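Putative Scyalone Dehydratase (PDB 3EF8) is of unestablished function but probably acts as a lyase of the scytalone dehydratase kind, removing water from its substrate. Local coordinates at residues A[8-13]-A[79-84]; A[14-19]-A[120-125]. All blocks are in the same frame, centred on the assembly; numbering follows the deposited sequence. Where two conformers were deposited one is given.

In the fold
Helix 3-25 opens the chain and supplies one half of both contacts, residues 8-13 first and 14-19 directly after. The chain then passes through short helices and strands to strand 67-81, outermost in this chain's sheet, whose end closes contact 1 over a loop of 65 residues. After strands 86-99 and 106-119 it reaches strand 122-136, where contact 2 closes a loop of 100 residues. The two loops cross rather than nest. Together they lay the helix on one curved sheet, tied to strands 67-81 and 122-136. Trp123 sits between the two contacts, with Ile13 and Ala12 packed on its indole.

Contact 1 of 2, residues A[8-13]-A[79-84]; sequences VEMRAI and IDFVSE
Met10, Ile13 and the CB of Glu9 pack on Ile79 and Phe81 in a largely apolar helix-on-sheet contact, where helix 3-25 lies on the end of strand 67-81, outermost in this chain's sheet. The axes of helix 8-13 and strand 79-81 come within 10.1 Å, their N-to-C directions 127° apart. Phe81 suits the strand end because its flat ring is broad enough to touch Glu9, Met10 and Ile13 at once. Met10 (a selenomethionine) brings CG to the ring's edge, 3.7 Å from Phe81 CE2, while Ile13 and Phe81 meet tip to tip, with Ile13 CD1 3.9 Å from Phe81 CE1. The ring's CZ also lies 3.7 Å from Glu9 CB. Ile79 slides past Ile13 and Met10 in the opposite direction; with its CD1 anti to CA (chi2 175°), the extended branch puts Ile79 CD1 3.9 Å from Met10 CA. One water donates to Glu9 OE2 and to Glu84 O, 2.7 Å from each. Glu9 OE2 also makes a salt bridge with Lys118, and OE1 accepts from Trp123 NE1. Apolar contact between side chains thus holds helix to strand, while the Glu9 carboxylate, probably favoured as the anion by Lys118, ties the helix to Lys118 and Trp123 of the sheet and, through the water, to the loop at Glu84.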
loop_
_atom_site.group_PDB
_atom_site.type_symbol
_atom_site.label_atom_id
_atom_site.label_comp_id
_atom_site.label_asym_id
_atom_site.label_seq_id
_atom_site.Cartn_x
_atom_site.Cartn_y
_atom_site.Cartn_z
ATOM N N VAL A 8 -7.990 -15.892 9.520
ATOM C CA VAL A 8 -7.773 -16.610 8.305
ATOM C C VAL A 8 -8.583 -15.984 7.187
ATOM O O VAL A 8 -8.095 -15.818 6.058
ATOM C CB VAL A 8 -8.212 -18.087 8.477
ATOM C CG1 VAL A 8 -8.388 -18.743 7.150
ATOM C CG2 VAL A 8 -7.164 -18.815 9.358
ATOM N N GLU A 9 -9.822 -15.615 7.483
ATOM C CA GLU A 9 -10.690 -15.079 6.425
ATOM C C GLU A 9 -10.269 -13.658 6.013
ATOM O O GLU A 9 -10.475 -13.259 4.872
ATOM C CB GLU A 9 -12.143 -15.079 6.833
ATOM C CG GLU A 9 -12.709 -16.483 7.101
ATOM C CD GLU A 9 -12.650 -17.462 5.951
ATOM O OE1 GLU A 9 -12.089 -17.168 4.876
ATOM O OE2 GLU A 9 -13.228 -18.588 6.089
HETATM N N MSE A 10 -9.660 -12.912 6.933
HETATM C CA MSE A 10 -9.127 -11.581 6.563
HETATM C C MSE A 10 -8.060 -11.771 5.504
HETATM O O MSE A 10 -8.024 -11.066 4.478
HETATM C CB MSE A 10 -8.572 -10.837 7.754
HETATM C CG MSE A 10 -9.654 -10.306 8.606
HETATM SE SE MSE A 10 -8.922 -9.337 10.130
HETATM C CE MSE A 10 -8.493 -7.833 9.031
ATOM N N ARG A 11 -7.189 -12.745 5.716
ATOM C CA ARG A 11 -6.166 -13.050 4.725
ATOM C C ARG A 11 -6.765 -13.469 3.402
ATOM O O ARG A 11 -6.308 -13.090 2.315
ATOM C CB ARG A 11 -5.163 -14.110 5.226
ATOM C CG ARG A 11 -4.203 -13.590 6.246
ATOM C CD ARG A 11 -3.220 -12.596 5.664
ATOM N NE ARG A 11 -2.194 -12.287 6.594
ATOM C CZ ARG A 11 -1.203 -11.484 6.342
ATOM N NH1 ARG A 11 -1.257 -10.839 5.197
ATOM N NH2 ARG A 11 -0.263 -11.255 7.216
ATOM N N ALA A 12 -7.810 -14.308 3.442
ATOM C CA ALA A 12 -8.432 -14.765 2.209
ATOM C C ALA A 12 -9.131 -13.668 1.427
ATOM O O ALA A 12 -9.086 -13.633 0.181
ATOM C CB ALA A 12 -9.444 -15.950 2.494
ATOM N N ILE A 13 -9.785 -12.772 2.150
ATOM C CA ILE A 13 -10.484 -11.638 1.544
ATOM C C ILE A 13 -9.437 -10.727 0.875
ATOM O O ILE A 13 -9.598 -10.305 -0.266
ATOM C CB ILE A 13 -11.356 -10.874 2.575
ATOM C CG1 ILE A 13 -12.561 -11.758 2.942
ATOM C CG2 ILE A 13 -11.761 -9.475 2.029
ATOM C CD1 ILE A 13 -13.232 -11.262 4.216
ATOM N N ILE A 79 -11.723 -4.580 7.537
ATOM C CA ILE A 79 -12.718 -5.644 7.362
ATOM C C ILE A 79 -13.549 -5.800 8.615
ATOM O O ILE A 79 -13.006 -5.969 9.676
ATOM C CB ILE A 79 -12.023 -6.957 7.055
ATOM C CG1 ILE A 79 -11.184 -6.811 5.751
ATOM C CG2 ILE A 79 -13.092 -8.088 6.913
ATOM C CD1 ILE A 79 -10.330 -8.037 5.414
ATOM N N ASP A 80 -14.857 -5.736 8.434
ATOM C CA ASP A 80 -15.837 -5.974 9.521
ATOM C C ASP A 80 -16.695 -7.148 9.085
ATOM O O ASP A 80 -17.420 -7.060 8.122
ATOM C CB ASP A 80 -16.729 -4.764 9.738
ATOM C CG ASP A 80 -15.966 -3.537 10.195
ATOM O OD1 ASP A 80 -15.017 -3.717 10.953
ATOM O OD2 ASP A 80 -16.346 -2.411 9.809
ATOM N N PHE A 81 -16.620 -8.231 9.842
ATOM C CA PHE A 81 -17.422 -9.400 9.562
ATOM C C PHE A 81 -18.873 -9.248 10.011
ATOM O O PHE A 81 -19.120 -8.861 11.157
ATOM C CB PHE A 81 -16.824 -10.642 10.186
ATOM C CG PHE A 81 -15.564 -11.092 9.522
ATOM C CD1 PHE A 81 -15.603 -11.865 8.362
ATOM C CD2 PHE A 81 -14.361 -10.715 10.037
ATOM C CE1 PHE A 81 -14.437 -12.266 7.739
ATOM C CE2 PHE A 81 -13.197 -11.093 9.415
ATOM C CZ PHE A 81 -13.226 -11.872 8.282
ATOM N N VAL A 82 -19.793 -9.516 9.096
ATOM C CA VAL A 82 -21.217 -9.666 9.470
ATOM C C VAL A 82 -21.350 -11.050 10.063
ATOM O O VAL A 82 -21.838 -11.227 11.197
ATOM C CB VAL A 82 -22.138 -9.453 8.295
ATOM C CG1 VAL A 82 -23.594 -9.674 8.757
ATOM C CG2 VAL A 82 -21.955 -8.035 7.750
ATOM N N SER A 83 -20.892 -12.033 9.304
ATOM C CA SER A 83 -20.816 -13.403 9.732
ATOM C C SER A 83 -19.544 -14.028 9.179
ATOM O O SER A 83 -18.698 -13.335 8.614
ATOM C CB SER A 83 -22.018 -14.189 9.205
ATOM O OG SER A 83 -21.907 -14.348 7.796
ATOM N N GLU A 84 -19.366 -15.317 9.344
ATOM C CA GLU A 84 -18.151 -15.975 8.835
ATOM C C GLU A 84 -18.170 -16.071 7.299
ATOM O O GLU A 84 -17.151 -16.444 6.708
ATOM C CB GLU A 84 -17.901 -17.322 9.501
ATOM C CG GLU A 84 -18.652 -18.544 8.946
ATOM C CD GLU A 84 -20.146 -18.605 9.261
ATOM O OE1 GLU A 84 -20.687 -17.669 9.853
ATOM O OE2 GLU A 84 -20.781 -19.599 8.839
HETATM O O HOH W 1 -15.718 -18.700 7.243
#

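Contact 2 of 2, residues A[14-19]-A[120-125]; sequences ERMMFD and DGQWKF
Met16, a selenomethionine on helix 3-25, is the bump of this buried contact, filling the hollow between the Phe125 ring and the backbone of strand 122-125. Its CG stands anti to the backbone N (chi1 -177°), reaching for the strand until it lies 3.3 Å from Trp123 O. Bends at chi2 and chi3 then fold the end back over the ring. CE sits above the centre of one face, 3.7 Å from the Phe125 centroid and 7° off the normal, a CH-pi contact; SE approaches obliquely at 3.9 Å from that centroid. The flexible, unbranched chain of a methionine suits this hollow, since it can bend twice and still lay its methyl on the ring. Met17 adds a smaller bump, its CG 4.1 Å from Phe125 CZ, the two side chains crossing at about a right angle. An alanine in place of Phe125 would probably leave the Met16 methyl without its aromatic face and open a gap beside Met17. At the strand's start, Gln122 NE2 donates an almost straight bond of 2.9 Å to Trp123 O, and one water links that amide nitrogen to Asp19 OD2. A Met-aromatic contact thus seats the N-terminal helix against the curved sheet, as in the alpha+beta cone of the NTF2-like fold.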
loop_
_atom_site.group_PDB
_atom_site.type_symbol
_atom_site.label_atom_id
_atom_site.label_comp_id
_atom_site.label_asym_id
_atom_site.label_seq_id
_atom_site.Cartn_x
_atom_site.Cartn_y
_atom_site.Cartn_z
ATOM N N GLU A 14 -8.377 -10.421 1.612
ATOM C CA GLU A 14 -7.322 -9.545 1.053
ATOM C C GLU A 14 -6.738 -10.211 -0.187
ATOM O O GLU A 14 -6.563 -9.541 -1.239
ATOM C CB GLU A 14 -6.242 -9.313 2.083
ATOM C CG GLU A 14 -6.656 -8.368 3.200
ATOM C CD GLU A 14 -5.713 -8.228 4.339
ATOM O OE1 GLU A 14 -4.866 -9.119 4.535
ATOM O OE2 GLU A 14 -5.870 -7.227 5.095
ATOM N N ARG A 15 -6.426 -11.507 -0.109
ATOM C CA ARG A 15 -5.920 -12.232 -1.270
ATOM C C ARG A 15 -6.845 -12.099 -2.483
ATOM O O ARG A 15 -6.382 -11.908 -3.626
ATOM C CB ARG A 15 -5.674 -13.716 -0.917
ATOM C CG ARG A 15 -5.241 -14.594 -2.052
ATOM C CD ARG A 15 -4.040 -14.010 -2.801
ATOM N NE ARG A 15 -3.536 -14.924 -3.817
ATOM C CZ ARG A 15 -2.700 -15.934 -3.583
ATOM N NH1 ARG A 15 -2.221 -16.187 -2.372
ATOM N NH2 ARG A 15 -2.352 -16.695 -4.608
HETATM N N MSE A 16 -8.143 -12.228 -2.254
HETATM C CA MSE A 16 -9.102 -12.138 -3.369
HETATM C C MSE A 16 -9.048 -10.756 -3.968
HETATM O O MSE A 16 -9.049 -10.596 -5.206
HETATM C CB MSE A 16 -10.505 -12.518 -2.883
HETATM C CG MSE A 16 -11.545 -12.542 -3.936
HETATM SE SE MSE A 16 -12.264 -10.809 -4.438
HETATM C CE MSE A 16 -13.495 -10.597 -2.883
HETATM N N MSE A 17 -8.976 -9.737 -3.115
HETATM C CA MSE A 17 -8.935 -8.356 -3.587
HETATM C C MSE A 17 -7.670 -8.107 -4.422
HETATM O O MSE A 17 -7.709 -7.363 -5.411
HETATM C CB MSE A 17 -9.025 -7.374 -2.435
HETATM C CG MSE A 17 -10.373 -7.513 -1.652
HETATM SE SE MSE A 17 -10.430 -6.467 -0.074
HETATM C CE MSE A 17 -10.430 -4.644 -0.777
ATOM N N PHE A 18 -6.581 -8.725 -4.008
ATOM C CA PHE A 18 -5.317 -8.596 -4.716
ATOM C C PHE A 18 -5.342 -9.373 -5.992
ATOM O O PHE A 18 -4.823 -8.928 -7.038
ATOM C CB PHE A 18 -4.144 -9.035 -3.859
ATOM C CG PHE A 18 -3.999 -8.265 -2.565
ATOM C CD1 PHE A 18 -4.464 -6.954 -2.443
ATOM C CD2 PHE A 18 -3.382 -8.848 -1.472
ATOM C CE1 PHE A 18 -4.331 -6.240 -1.227
ATOM C CE2 PHE A 18 -3.227 -8.158 -0.286
ATOM C CZ PHE A 18 -3.716 -6.868 -0.147
ATOM N N ASP A 19 -5.933 -10.552 -5.971
ATOM C CA ASP A 19 -6.090 -11.312 -7.209
ATOM C C ASP A 19 -6.910 -10.532 -8.204
ATOM O O ASP A 19 -6.639 -10.498 -9.414
ATOM C CB ASP A 19 -6.821 -12.636 -6.951
ATOM C CG ASP A 19 -5.960 -13.674 -6.246
ATOM O OD1 ASP A 19 -4.703 -13.592 -6.209
ATOM O OD2 ASP A 19 -6.562 -14.648 -5.713
ATOM N N ASP A 120 -18.850 -21.585 -1.499
ATOM C CA ASP A 120 -18.147 -22.800 -1.908
ATOM C C ASP A 120 -16.631 -22.631 -1.755
ATOM O O ASP A 120 -15.849 -23.032 -2.617
ATOM C CB ASP A 120 -18.519 -23.159 -3.359
ATOM C CG ASP A 120 -18.409 -24.650 -3.651
ATOM O OD1 ASP A 120 -18.345 -25.453 -2.699
ATOM O OD2 ASP A 120 -18.410 -25.017 -4.850
ATOM N N GLY A 121 -16.236 -21.996 -0.658
ATOM C CA GLY A 121 -14.832 -21.881 -0.304
ATOM C C GLY A 121 -14.107 -20.670 -0.839
ATOM O O GLY A 121 -12.919 -20.523 -0.575
ATOM N N GLN A 122 -14.817 -19.855 -1.609
ATOM C CA GLN A 122 -14.223 -18.671 -2.267
ATOM C C GLN A 122 -14.951 -17.383 -1.931
ATOM O O GLN A 122 -16.170 -17.265 -2.063
ATOM C CB GLN A 122 -14.292 -18.855 -3.779
ATOM C CG GLN A 122 -13.878 -17.654 -4.646
ATOM C CD GLN A 122 -12.369 -17.422 -4.642
ATOM O OE1 GLN A 122 -11.602 -18.347 -4.938
ATOM N NE2 GLN A 122 -11.930 -16.184 -4.323
ATOM N N TRP A 123 -14.177 -16.376 -1.521
ATOM C CA TRP A 123 -14.741 -15.047 -1.357
ATOM C C TRP A 123 -14.967 -14.405 -2.698
ATOM O O TRP A 123 -14.142 -14.494 -3.604
ATOM C CB TRP A 123 -13.824 -14.172 -0.475
ATOM C CG TRP A 123 -13.822 -14.614 0.993
ATOM C CD1 TRP A 123 -12.947 -15.440 1.595
ATOM C CD2 TRP A 123 -14.787 -14.249 2.006
ATOM N NE1 TRP A 123 -13.265 -15.607 2.931
ATOM C CE2 TRP A 123 -14.411 -14.908 3.189
ATOM C CE3 TRP A 123 -15.929 -13.458 2.010
ATOM C CZ2 TRP A 123 -15.112 -14.748 4.382
ATOM C CZ3 TRP A 123 -16.624 -13.312 3.203
ATOM C CH2 TRP A 123 -16.211 -13.953 4.356
ATOM N N LYS A 124 -16.088 -13.741 -2.801
ATOM C CA LYS A 124 -16.515 -13.036 -3.994
ATOM C C LYS A 124 -17.154 -11.738 -3.620
ATOM O O LYS A 124 -17.677 -11.581 -2.520
ATOM C CB LYS A 124 -17.523 -13.888 -4.799
ATOM C CG LYS A 124 -16.909 -15.174 -5.314
ATOM C CD LYS A 124 -17.874 -15.888 -6.218
ATOM C CE LYS A 124 -17.265 -17.149 -6.758
ATOM N NZ LYS A 124 -18.322 -17.890 -7.546
ATOM N N PHE A 125 -17.083 -10.797 -4.546
ATOM C CA PHE A 125 -17.805 -9.563 -4.385
ATOM C C PHE A 125 -19.289 -9.698 -4.580
ATOM O O PHE A 125 -19.749 -10.194 -5.594
ATOM C CB PHE A 125 -17.316 -8.435 -5.307
ATOM C CG PHE A 125 -15.863 -8.025 -5.041
ATOM C CD1 PHE A 125 -15.540 -7.268 -3.931
ATOM C CD2 PHE A 125 -14.837 -8.365 -5.937
ATOM C CE1 PHE A 125 -14.230 -6.866 -3.698
ATOM C CE2 PHE A 125 -13.529 -8.007 -5.694
ATOM C CZ PHE A 125 -13.246 -7.216 -4.603
HETATM O O HOH W 2 -8.881 -15.390 -4.289
#